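One contact in two related proteins. Structure 1 is Dye-decolorizing peroxidase tfu_3078 from Thermobifida fusca, which uses hydrogen peroxide and heme b to oxidise anthraquinone dyes and, more modestly, azo dyes and standard peroxidase substrates, though its physiological substrate is unknown: PDB 5FW4 (chain A, 1.80 Å), residues 84-89 and 213-218. Structure 2 is Dye type peroxidase A from Streptomyces lividans: PDB 6GZW (chain B, 1.41 Å), residues 32-37 and 155-160. Both blocks share one frame: the second was fitted to the first on N, CA, C and O of the twelve residues, RMSD 0.40 Å. Numbering follows each deposited sequence.

Structure 1 (5FW4); sequences VIALDL and VRWSLR.
The W215 indole carries A86 on one face, CB 3.5 Å from the centroid of its five-membered ring in a CH-pi contact; NE1 bonds G181 O. D88 OD2 meets the R214 guanidinium at its edge, nearly in plane, forming a salt bridge with NH1 (2.8 Å) on the syn side; R214 NE bonds C180 O. Antiparallel strands 81-89 and 211-220 pair here in the ferredoxin-like N-terminal domain, away from the heme. In a classic beta bulge, consecutive R214 and W215 oppose A86, whose O accepts from both backbone N atoms. V84 CG1, anti to the backbone N (chi1 172°), reaches W215 CH2 (3.9 Å). On the sheet's other face, I85 CG2 packs on V213 CG1 (4.0 Å). L87 CD2 meets V213 CG2 (4.1 Å); L87 also packs on W111. S216 CB lies 3.5 Å from V84 O, against W363 of the second subunit. L217 turns toward L374.

Structure 2 (6GZW); sequences LVAFDL and VRWQMN.
A34 occupies one face of the W157 indole, CB 3.4 Å from the centroid of its five-membered ring in a CH-pi contact; NE1 bonds N123 O. At the R156 guanidinium edge, nearly in plane, D36 OD2 forms a salt bridge with NH1 (2.8 Å) on the syn side; R156 NE bonds S122 O. In a classic beta bulge, consecutive R156 and W157 oppose A34, whose O accepts from both backbone N atoms, weakly from W157. L32 CB touches W157 CZ3 (4.0 Å). V33 CG2 packs on V155 CG1 (4.1 Å). F35 CE2 meets V155 CG2 (3.7 Å); its ring also meets W53. Q158 CB lies 3.9 Å from L32 O, against F310 of the second subunit, whose H307 bonds OE1. Bent at chi2 (-92°), Q158 brings NE2 above the carbonyl plane of N160 OD1 (2.9 Å), which H31 also bonds. M159 turns toward R225.

Structure 1 against structure 2
Both structures keep the bulged antiparallel pairing and the salt bridge, D88(A) OD2 to R214(A) NH1 and D36(B) OD2 to R156(B) NH1, each 2.8 Å. D88(A) and V213(A) hold their places with D36(B) and V155(B). At V84(A)/L32(B), CG2 of V84(A) and CG of L32(B) lie 0.7 Å apart; CG1 of V84(A) is without counterpart, and L32(B) adds CD1, yet the side chains touch W215(A) and W157(B) alike. For I85(A)/V33(B) the CG2 atoms are 0.4 Å apart and keep their touch on V213(A) and V155(B), whereas CG1 and CD1 of I85(A) have no counterpart in V33(B), which sends CG1 another way. At L87(A)/F35(B), CD1 and CD2 of L87(A) fall on CD1 and CD2 of F35(B), 0.5 Å apart; CE1 and CZ of F35(B) extend the apolar group further. A polar difference comes at S216(A)/Q158(B): chi1 is 64° against -169°, the hydroxyl OG has no match, and the longer amide gains a hydrogen bond, Q158(B) NE2 to N160(B) OD1 (2.9 Å). It ties residues two apart on one strand and probably restrains the amide. N160(B) stands in place of R218(A), whose guanidinium has no counterpart; their CA atoms are 0.7 Å and their CB atoms 1.2 Å apart after superposition. At L217(A)/M159(B), chi1 of -172° against -61° sends the branched leucine end and the methionine CG, SD and CE into different places beyond superposed CB atoms.

Structure 1 (5FW4)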
loop_
_atom_site.group_PDB
_atom_site.type_symbol
_atom_site.label_atom_id
_atom_site.label_comp_id
_atom_site.label_asym_id
_atom_site.label_seq_id
_atom_site.Cartn_x
_atom_site.Cartn_y
_atom_site.Cartn_z
ATOM N N VAL A 84 10.472 -1.482 2.525
ATOM C CA VAL A 84 11.725 -1.304 3.258
ATOM C C VAL A 84 11.485 -1.831 4.647
ATOM O O VAL A 84 10.584 -1.381 5.346
ATOM C CB VAL A 84 12.170 0.165 3.285
ATOM C CG1 VAL A 84 13.374 0.349 4.215
ATOM C CG2 VAL A 84 12.445 0.607 1.866
ATOM N N ILE A 85 12.297 -2.829 5.025
ATOM C CA ILE A 85 12.149 -3.566 6.282
ATOM C C ILE A 85 13.493 -3.519 7.029
ATOM O O ILE A 85 14.539 -3.887 6.491
ATOM C CB ILE A 85 11.775 -5.033 6.046
ATOM C CG1 ILE A 85 10.572 -5.153 5.116
ATOM C CG2 ILE A 85 11.543 -5.749 7.383
ATOM C CD1 ILE A 85 10.388 -6.550 4.563
ATOM N N ALA A 86 13.452 -2.979 8.239
ATOM C CA ALA A 86 14.577 -2.951 9.156
ATOM C C ALA A 86 14.360 -4.065 10.162
ATOM O O ALA A 86 13.272 -4.193 10.764
ATOM C CB ALA A 86 14.684 -1.622 9.872
ATOM N N LEU A 87 15.404 -4.842 10.355
ATOM C CA LEU A 87 15.390 -5.932 11.304
ATOM C C LEU A 87 16.595 -5.913 12.249
ATOM O O LEU A 87 17.694 -5.497 11.873
ATOM C CB LEU A 87 15.367 -7.264 10.532
ATOM C CG LEU A 87 14.354 -7.537 9.411
ATOM C CD1 LEU A 87 14.969 -7.300 8.055
ATOM C CD2 LEU A 87 13.902 -9.023 9.475
ATOM N N ASP A 88 16.407 -6.477 13.451
ATOM C CA ASP A 88 17.450 -6.636 14.432
ATOM C C ASP A 88 17.666 -8.125 14.577
ATOM O O ASP A 88 16.744 -8.912 14.288
ATOM C CB ASP A 88 17.027 -6.048 15.774
ATOM C CG ASP A 88 16.939 -4.513 15.724
ATOM O OD1 ASP A 88 17.682 -3.988 14.901
ATOM O OD2 ASP A 88 16.131 -3.899 16.460
ATOM N N LEU A 89 18.869 -8.490 15.002
ATOM C CA LEU A 89 19.097 -9.868 15.489
ATOM C C LEU A 89 18.087 -10.147 16.595
ATOM O O LEU A 89 17.778 -9.273 17.397
ATOM C CB LEU A 89 20.512 -9.994 16.010
ATOM C CG LEU A 89 21.623 -9.971 14.983
ATOM C CD1 LEU A 89 22.960 -9.696 15.665
ATOM C CD2 LEU A 89 21.645 -11.312 14.243
ATOM N N VAL A 213 11.585 -8.065 13.110
ATOM C CA VAL A 213 11.341 -6.755 12.442
ATOM C C VAL A 213 11.352 -5.659 13.459
ATOM O O VAL A 213 10.742 -5.766 14.513
ATOM C CB VAL A 213 10.053 -6.746 11.598
ATOM C CG1 VAL A 213 9.783 -5.379 10.979
ATOM C CG2 VAL A 213 10.194 -7.693 10.435
ATOM N N ARG A 214 12.050 -4.569 13.127
ATOM C CA ARG A 214 12.200 -3.438 14.005
ATOM C C ARG A 214 11.227 -2.346 13.527
ATOM O O ARG A 214 10.404 -1.868 14.311
ATOM C CB ARG A 214 13.615 -2.912 13.980
ATOM C CG ARG A 214 13.820 -1.654 14.829
ATOM C CD ARG A 214 15.222 -1.132 14.598
ATOM N NE ARG A 214 15.545 0.011 15.434
ATOM C CZ ARG A 214 15.968 -0.058 16.697
ATOM N NH1 ARG A 214 16.137 -1.235 17.319
ATOM N NH2 ARG A 214 16.238 1.061 17.365
ATOM N N TRP A 215 11.290 -2.030 12.240
ATOM C CA TRP A 215 10.260 -1.200 11.596
ATOM C C TRP A 215 10.208 -1.520 10.140
ATOM O O TRP A 215 11.173 -1.993 9.558
ATOM C CB TRP A 215 10.526 0.305 11.802
ATOM C CG TRP A 215 11.832 0.793 11.278
ATOM C CD1 TRP A 215 12.995 0.912 11.965
ATOM C CD2 TRP A 215 12.113 1.224 9.941
ATOM N NE1 TRP A 215 13.981 1.393 11.148
ATOM C CE2 TRP A 215 13.469 1.598 9.901
ATOM C CE3 TRP A 215 11.338 1.359 8.780
ATOM C CZ2 TRP A 215 14.080 2.070 8.742
ATOM C CZ3 TRP A 215 11.937 1.835 7.630
ATOM C CH2 TRP A 215 13.300 2.182 7.616
ATOM N N SER A 216 9.079 -1.251 9.534
ATOM C CA SER A 216 8.965 -1.383 8.080
ATOM C C SER A 216 8.007 -0.376 7.488
ATOM O O SER A 216 7.091 0.060 8.162
ATOM C CB SER A 216 8.428 -2.759 7.682
ATOM O OG SER A 216 7.124 -2.890 8.165
ATOM N N LEU A 217 8.160 -0.129 6.194
ATOM C CA LEU A 217 7.274 0.766 5.459
ATOM C C LEU A 217 7.203 0.382 4.007
ATOM O O LEU A 217 8.205 0.234 3.336
ATOM C CB LEU A 217 7.735 2.229 5.645
ATOM C CG LEU A 217 6.761 3.273 5.084
ATOM C CD1 LEU A 217 5.368 3.247 5.669
ATOM C CD2 LEU A 217 7.349 4.661 5.281
ATOM N N ARG A 218 5.993 0.229 3.515
ATOM C CA ARG A 218 5.728 0.015 2.104
ATOM C C ARG A 218 5.595 1.428 1.392
ATOM O O ARG A 218 4.986 2.318 1.959
ATOM C CB ARG A 218 4.428 -0.720 1.996
ATOM C CG ARG A 218 4.528 -2.138 2.592
ATOM C CD ARG A 218 3.173 -2.759 2.458
ATOM N NE ARG A 218 2.850 -3.113 1.109
ATOM C CZ ARG A 218 1.752 -2.751 0.465
ATOM N NH1 ARG A 218 0.861 -1.949 1.028
ATOM N NH2 ARG A 218 1.582 -3.124 -0.782
#

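Structure 2 (6GZW)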
loop_
_atom_site.group_PDB
_atom_site.type_symbol
_atom_site.label_atom_id
_atom_site.label_comp_id
_atom_site.label_asym_id
_atom_site.label_seq_id
_atom_site.Cartn_x
_atom_site.Cartn_y
_atom_site.Cartn_z
ATOM N N LEU B 32 10.301 -1.357 2.442
ATOM C CA LEU B 32 11.581 -1.259 3.144
ATOM C C LEU B 32 11.382 -1.881 4.514
ATOM O O LEU B 32 10.364 -1.629 5.147
ATOM C CB LEU B 32 12.016 0.180 3.326
ATOM C CG LEU B 32 12.059 1.093 2.094
ATOM C CD1 LEU B 32 12.660 2.457 2.410
ATOM C CD2 LEU B 32 12.798 0.440 0.933
ATOM N N VAL B 33 12.329 -2.695 4.982
ATOM C CA VAL B 33 12.182 -3.325 6.284
ATOM C C VAL B 33 13.550 -3.377 6.959
ATOM O O VAL B 33 14.553 -3.547 6.276
ATOM C CB VAL B 33 11.510 -4.707 6.135
ATOM C CG1 VAL B 33 12.216 -5.577 5.121
ATOM C CG2 VAL B 33 11.323 -5.407 7.468
ATOM N N ALA B 34 13.583 -3.105 8.264
ATOM C CA ALA B 34 14.759 -3.281 9.079
ATOM C C ALA B 34 14.514 -4.399 10.081
ATOM O O ALA B 34 13.405 -4.533 10.606
ATOM C CB ALA B 34 15.114 -1.976 9.781
ATOM N N PHE B 35 15.556 -5.196 10.344
ATOM C CA PHE B 35 15.518 -6.278 11.312
ATOM C C PHE B 35 16.587 -6.048 12.382
ATOM O O PHE B 35 17.667 -5.526 12.045
ATOM C CB PHE B 35 15.807 -7.623 10.634
ATOM C CG PHE B 35 14.775 -8.058 9.645
ATOM C CD1 PHE B 35 14.861 -7.654 8.321
ATOM C CD2 PHE B 35 13.746 -8.933 9.992
ATOM C CE1 PHE B 35 13.945 -8.052 7.364
ATOM C CE2 PHE B 35 12.810 -9.339 9.023
ATOM C CZ PHE B 35 12.910 -8.887 7.710
ATOM N N ASP B 36 16.292 -6.420 13.622
ATOM C CA ASP B 36 17.309 -6.535 14.672
ATOM C C ASP B 36 17.582 -7.977 15.011
ATOM O O ASP B 36 16.664 -8.792 15.151
ATOM C CB ASP B 36 16.901 -5.798 15.944
ATOM C CG ASP B 36 16.962 -4.289 15.784
ATOM O OD1 ASP B 36 17.795 -3.799 15.006
ATOM O OD2 ASP B 36 16.200 -3.593 16.486
ATOM N N LEU B 37 18.850 -8.313 15.146
ATOM C CA LEU B 37 19.206 -9.671 15.557
ATOM C C LEU B 37 18.636 -10.004 16.933
ATOM O O LEU B 37 18.619 -9.170 17.836
ATOM C CB LEU B 37 20.734 -9.830 15.550
ATOM C CG LEU B 37 21.389 -9.829 14.169
ATOM C CD1 LEU B 37 22.887 -9.699 14.340
ATOM C CD2 LEU B 37 21.085 -11.072 13.394
ATOM N N VAL B 155 11.463 -8.073 13.133
ATOM C CA VAL B 155 11.177 -6.839 12.402
ATOM C C VAL B 155 11.254 -5.682 13.374
ATOM O O VAL B 155 10.513 -5.618 14.373
ATOM C CB VAL B 155 9.790 -6.889 11.738
ATOM C CG1 VAL B 155 9.415 -5.552 11.101
ATOM C CG2 VAL B 155 9.755 -7.997 10.708
ATOM N N ARG B 156 12.171 -4.768 13.083
ATOM C CA ARG B 156 12.301 -3.532 13.841
ATOM C C ARG B 156 11.318 -2.475 13.319
ATOM O O ARG B 156 10.624 -1.824 14.083
ATOM C CB ARG B 156 13.748 -3.015 13.741
ATOM C CG ARG B 156 14.001 -1.747 14.530
ATOM C CD ARG B 156 15.412 -1.208 14.322
ATOM N NE ARG B 156 15.532 0.044 15.055
ATOM C CZ ARG B 156 15.714 0.156 16.363
ATOM N NH1 ARG B 156 15.912 -0.927 17.115
ATOM N NH2 ARG B 156 15.719 1.357 16.917
ATOM N N TRP B 157 11.301 -2.304 12.010
ATOM C CA TRP B 157 10.382 -1.361 11.352
ATOM C C TRP B 157 10.149 -1.760 9.908
ATOM O O TRP B 157 10.926 -2.501 9.316
ATOM C CB TRP B 157 10.831 0.108 11.456
ATOM C CG TRP B 157 12.165 0.477 10.901
ATOM C CD1 TRP B 157 13.298 0.660 11.602
ATOM C CD2 TRP B 157 12.492 0.770 9.526
ATOM N NE1 TRP B 157 14.330 1.038 10.766
ATOM C CE2 TRP B 157 13.856 1.119 9.483
ATOM C CE3 TRP B 157 11.771 0.773 8.336
ATOM C CZ2 TRP B 157 14.507 1.441 8.297
ATOM C CZ3 TRP B 157 12.410 1.092 7.160
ATOM C CH2 TRP B 157 13.779 1.419 7.149
ATOM N N GLN B 158 9.036 -1.311 9.360
ATOM C CA GLN B 158 8.705 -1.652 7.976
ATOM C C GLN B 158 7.815 -0.580 7.401
ATOM O O GLN B 158 6.863 -0.105 8.093
ATOM C CB GLN B 158 8.051 -3.034 7.894
ATOM C CG GLN B 158 7.921 -3.591 6.465
ATOM C CD GLN B 158 6.607 -3.234 5.817
ATOM O OE1 GLN B 158 5.569 -3.564 6.347
ATOM N NE2 GLN B 158 6.650 -2.624 4.642
ATOM N N MET B 159 8.178 -0.134 6.193
ATOM C CA MET B 159 7.471 0.958 5.476
ATOM C C MET B 159 7.066 0.502 4.076
ATOM O O MET B 159 7.852 -0.129 3.362
ATOM C CB MET B 159 8.362 2.218 5.407
ATOM C CG MET B 159 8.716 2.747 6.779
ATOM S SD MET B 159 9.859 4.132 6.724
ATOM C CE MET B 159 10.348 4.108 8.443
ATOM N N ASN B 160 5.871 0.899 3.634
ATOM C CA ASN B 160 5.410 0.665 2.284
ATOM C C ASN B 160 5.554 1.912 1.439
ATOM O O ASN B 160 5.317 3.011 1.917
ATOM C CB ASN B 160 3.917 0.363 2.255
ATOM C CG ASN B 160 3.543 -0.885 3.025
ATOM O OD1 ASN B 160 4.345 -1.843 3.149
ATOM N ND2 ASN B 160 2.283 -0.895 3.535
#